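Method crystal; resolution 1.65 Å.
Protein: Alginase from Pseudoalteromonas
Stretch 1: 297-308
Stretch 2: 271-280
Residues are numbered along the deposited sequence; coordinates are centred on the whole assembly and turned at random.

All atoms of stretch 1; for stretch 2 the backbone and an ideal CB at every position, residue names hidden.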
# COMPACT_ATOMS: atom_id res chain seq x y z
N GLU A 297 -2.82 -9.21 10.88
CA GLU A 297 -1.66 -10.01 10.54
C GLU A 297 -1.28 -9.86 9.07
O GLU A 297 -2.15 -9.91 8.19
CB GLU A 297 -1.97 -11.47 10.83
CG GLU A 297 -0.96 -12.44 10.29
CD GLU A 297 -1.40 -13.86 10.53
OE1 GLU A 297 -0.76 -14.55 11.34
OE2 GLU A 297 -2.41 -14.28 9.93
N VAL A 298 0.02 -9.70 8.81
CA VAL A 298 0.54 -9.62 7.45
C VAL A 298 1.56 -10.72 7.23
O VAL A 298 2.43 -10.93 8.08
CB VAL A 298 1.19 -8.26 7.17
CG1 VAL A 298 1.69 -8.18 5.72
CG2 VAL A 298 0.21 -7.14 7.45
N THR A 299 1.45 -11.41 6.10
CA THR A 299 2.39 -12.46 5.74
C THR A 299 2.95 -12.23 4.34
O THR A 299 2.21 -11.98 3.39
CB THR A 299 1.72 -13.85 5.78
OG1 THR A 299 1.20 -14.10 7.09
CG2 THR A 299 2.70 -14.94 5.39
N ALA A 300 4.27 -12.30 4.22
CA ALA A 300 4.94 -12.22 2.93
C ALA A 300 6.32 -12.86 3.04
O ALA A 300 6.95 -12.79 4.09
CB ALA A 300 5.04 -10.77 2.45
N PHE A 301 6.76 -13.51 1.96
CA PHE A 301 8.04 -14.23 1.94
C PHE A 301 8.08 -15.31 3.02
O PHE A 301 9.16 -15.63 3.53
CB PHE A 301 9.22 -13.29 2.15
CG PHE A 301 9.28 -12.16 1.15
CD1 PHE A 301 9.96 -12.30 -0.04
CD2 PHE A 301 8.66 -10.95 1.43
CE1 PHE A 301 10.02 -11.25 -0.96
CE2 PHE A 301 8.71 -9.90 0.51
CZ PHE A 301 9.39 -10.06 -0.68
N GLY A 302 6.92 -15.85 3.38
CA GLY A 302 6.84 -16.88 4.41
C GLY A 302 6.95 -16.37 5.84
O GLY A 302 6.90 -17.15 6.80
N ASN A 303 7.12 -15.05 5.99
CA ASN A 303 7.24 -14.41 7.29
C ASN A 303 5.95 -13.74 7.69
O ASN A 303 5.32 -13.05 6.89
CB ASN A 303 8.36 -13.36 7.28
CG ASN A 303 9.75 -13.99 7.18
OD1 ASN A 303 10.60 -13.52 6.41
ND2 ASN A 303 9.98 -15.03 7.96
N SER A 304 5.54 -13.94 8.94
CA SER A 304 4.30 -13.34 9.44
C SER A 304 4.53 -12.49 10.67
O SER A 304 5.37 -12.80 11.52
CB SER A 304 3.26 -14.41 9.77
OG SER A 304 3.02 -15.27 8.68
N PHE A 305 3.76 -11.41 10.76
CA PHE A 305 3.72 -10.57 11.95
C PHE A 305 2.30 -10.04 12.09
O PHE A 305 1.66 -9.68 11.10
CB PHE A 305 4.72 -9.42 11.81
CG PHE A 305 4.70 -8.45 12.97
CD1 PHE A 305 5.14 -8.84 14.22
CD2 PHE A 305 4.23 -7.15 12.80
CE1 PHE A 305 5.11 -7.95 15.29
CE2 PHE A 305 4.20 -6.26 13.87
CZ PHE A 305 4.65 -6.66 15.10
N GLY A 306 1.81 -9.98 13.33
CA GLY A 306 0.50 -9.44 13.61
C GLY A 306 0.31 -9.06 15.07
O GLY A 306 0.91 -9.68 15.95
N ILE A 307 -0.52 -8.05 15.32
CA ILE A 307 -0.87 -7.60 16.66
C ILE A 307 -2.30 -7.05 16.68
O ILE A 307 -2.87 -6.74 15.64
CB ILE A 307 0.04 -6.45 17.16
CG1 ILE A 307 -0.14 -5.22 16.26
CG2 ILE A 307 1.49 -6.90 17.24
CD1 ILE A 307 0.72 -4.05 16.67
N PRO A 308 -2.88 -6.91 17.89
CA PRO A 308 -4.12 -6.14 17.98
C PRO A 308 -3.79 -4.69 17.63
O PRO A 308 -2.74 -4.20 18.03
CB PRO A 308 -4.51 -6.26 19.46
CG PRO A 308 -3.80 -7.52 19.94
CD PRO A 308 -2.50 -7.52 19.17
N UNK A 271 3.16 2.91 16.38
CA UNK A 271 3.44 1.98 15.30
C UNK A 271 4.53 0.99 15.67
O UNK A 271 5.57 1.36 16.21
CB UNK A 271 3.84 2.75 14.04
N UNK A 272 4.27 -0.28 15.38
CA UNK A 272 5.29 -1.30 15.44
C UNK A 272 5.63 -1.72 14.02
O UNK A 272 4.74 -1.98 13.22
CB UNK A 272 4.83 -2.49 16.28
N UNK A 273 6.92 -1.76 13.71
CA UNK A 273 7.36 -2.13 12.37
C UNK A 273 8.07 -3.47 12.36
O UNK A 273 8.65 -3.88 13.37
CB UNK A 273 8.28 -1.05 11.80
N UNK A 274 8.00 -4.15 11.22
CA UNK A 274 8.50 -5.51 11.11
C UNK A 274 8.92 -5.81 9.68
O UNK A 274 8.14 -5.65 8.75
CB UNK A 274 7.44 -6.51 11.58
N UNK A 275 10.16 -6.27 9.52
CA UNK A 275 10.66 -6.63 8.20
C UNK A 275 10.15 -7.99 7.74
O UNK A 275 10.26 -8.98 8.46
CB UNK A 275 12.19 -6.63 8.20
N UNK A 276 9.61 -8.04 6.52
CA UNK A 276 9.08 -9.28 5.96
C UNK A 276 10.04 -9.91 4.95
O UNK A 276 10.18 -11.12 4.89
CB UNK A 276 7.73 -9.02 5.30
N UNK A 277 10.68 -9.09 4.14
CA UNK A 277 11.60 -9.62 3.15
C UNK A 277 12.27 -8.53 2.36
O UNK A 277 12.15 -7.35 2.70
CB UNK A 277 10.87 -10.57 2.20
N UNK A 278 12.99 -8.93 1.31
CA UNK A 278 13.57 -8.00 0.34
C UNK A 278 13.35 -8.54 -1.07
O UNK A 278 13.13 -9.73 -1.26
CB UNK A 278 15.06 -7.78 0.61
N UNK A 279 13.40 -7.64 -2.05
CA UNK A 279 13.22 -8.03 -3.44
C UNK A 279 13.94 -7.05 -4.35
O UNK A 279 14.20 -5.92 -3.95
CB UNK A 279 11.73 -8.10 -3.80
N UNK A 280 14.24 -7.50 -5.56
CA UNK A 280 14.72 -6.60 -6.59
C UNK A 280 13.61 -6.35 -7.61
O UNK A 280 12.65 -7.12 -7.72
CB UNK A 280 15.97 -7.17 -7.27

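Stretch 1 is a beta hairpin: strands 297-300 and 303-308 are joined by a type I' turn from Ala 300 to Asn 303, and the second strand runs nearly antiparallel to stretch 2, at 158°. No clear hydrogen bond links the two stretches; the contact is mostly side-chain packing, with some of the stretch 2 backbone lying against the ring of Phe 301.

At position 271 CA-to-CB points away and stretch 1 offers nothing within reach, so almost any strand-compatible residue would do. It is Glu 271, whose carboxylate is hydrogen-bonded elsewhere in the structure.

Position 272 points toward stretch 1, its ideal CB 4.3 Å from Phe 305 CZ and 4.4 Å from Ile 307 CD1. An aliphatic residue would suit, as would a long polar one whose methylenes could cover these groups. The deposited Glu 272 is extended: its CD lies 3.8 Å from Ile 307 CD1, and its OE1 is 3.9 Å from Phe 305 CZ, at the edge of the ring, where the C-H dipoles tolerate an oxygen.

Position 273 points away into space free of stretch 1, and a polar residue is plausible. It is Lys 273, with its NZ hydrogen-bonded elsewhere.

At position 274 the ideal CB is only 3.5 Å from Phe 305 CD2, over an aromatic surface. A flat ring or an aliphatic chain could use that surface. Phe 274 lays its ring near parallel to that of Phe 305 (7°, centroids 4.4 Å apart), slid so that they barely overlap. The slide puts each CB over the other ring: Phe 274 CB is 3.9 Å from the Phe 305 ring centroid, and Phe 305 CB is 3.7 Å from the Phe 274 ring centroid.

Position 275 points away, leaving the choice open; Ala 275 fills it.

Position 276 points sideways, beside Ala 300, Phe 301 and Asn 303, with Val 298 farther along. A branched aliphatic chain of moderate length fits this largely apolar hollow. Leu 276 reaches Val 298 CG1 with CD1 at 3.8 Å, while its CB packs 4.3 Å from Ala 300 CB.

At position 277 an ideal CB would lie 2.4 Å from Phe 301 CD2, a clash, so glycine is strongly indicated. Gly 277 lets its CA sit over the ring face, 4.0 Å from the Phe 301 ring centroid.

Position 278 points away and is permissive; Thr 278 suits a strand, and its backbone O lies 3.5 Å from Phe 301 CE1.

At position 279 the ideal CB is 4.4 Å from Phe 301 CZ, inviting an apolar residue. Met 279 places its CB at the edge of that ring.

Position 280 is beyond reach, so stretch 1 sets no preference; it is Thr 280.

Stretch 2, residues 271-280: EEKFALGTMT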
# COMPACT_ATOMS: atom_id res chain seq x y z
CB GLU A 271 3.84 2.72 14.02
CG GLU A 271 2.71 3.50 13.38
CD GLU A 271 3.08 4.05 12.00
OE1 GLU A 271 4.26 4.38 11.76
OE2 GLU A 271 2.19 4.12 11.14
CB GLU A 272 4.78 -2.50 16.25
CG GLU A 272 4.39 -2.12 17.67
CD GLU A 272 3.96 -3.31 18.54
OE1 GLU A 272 4.37 -4.46 18.27
OE2 GLU A 272 3.20 -3.07 19.50
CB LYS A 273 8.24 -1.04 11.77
CG LYS A 273 9.65 -0.96 12.36
CD LYS A 273 10.30 0.35 11.90
CE LYS A 273 11.82 0.27 11.82
NZ LYS A 273 12.39 1.62 11.48
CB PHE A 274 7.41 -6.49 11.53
CG PHE A 274 7.91 -7.86 11.88
CD1 PHE A 274 8.09 -8.82 10.90
CD2 PHE A 274 8.18 -8.20 13.20
CE1 PHE A 274 8.54 -10.10 11.23
CE2 PHE A 274 8.64 -9.48 13.53
CZ PHE A 274 8.81 -10.43 12.54
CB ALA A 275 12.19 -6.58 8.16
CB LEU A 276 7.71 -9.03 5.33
CG LEU A 276 6.70 -8.50 6.36
CD1 LEU A 276 5.47 -7.90 5.68
CD2 LEU A 276 6.32 -9.60 7.37
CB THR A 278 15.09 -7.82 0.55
OG1 THR A 278 15.74 -9.10 0.45
CG2 THR A 278 15.39 -7.21 1.91
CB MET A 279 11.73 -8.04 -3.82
CG MET A 279 11.06 -6.67 -3.72
SD MET A 279 9.26 -6.75 -3.94
CE MET A 279 9.16 -7.67 -5.49
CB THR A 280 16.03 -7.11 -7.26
OG1 THR A 280 15.80 -8.38 -7.88
CG2 THR A 280 17.14 -7.23 -6.23
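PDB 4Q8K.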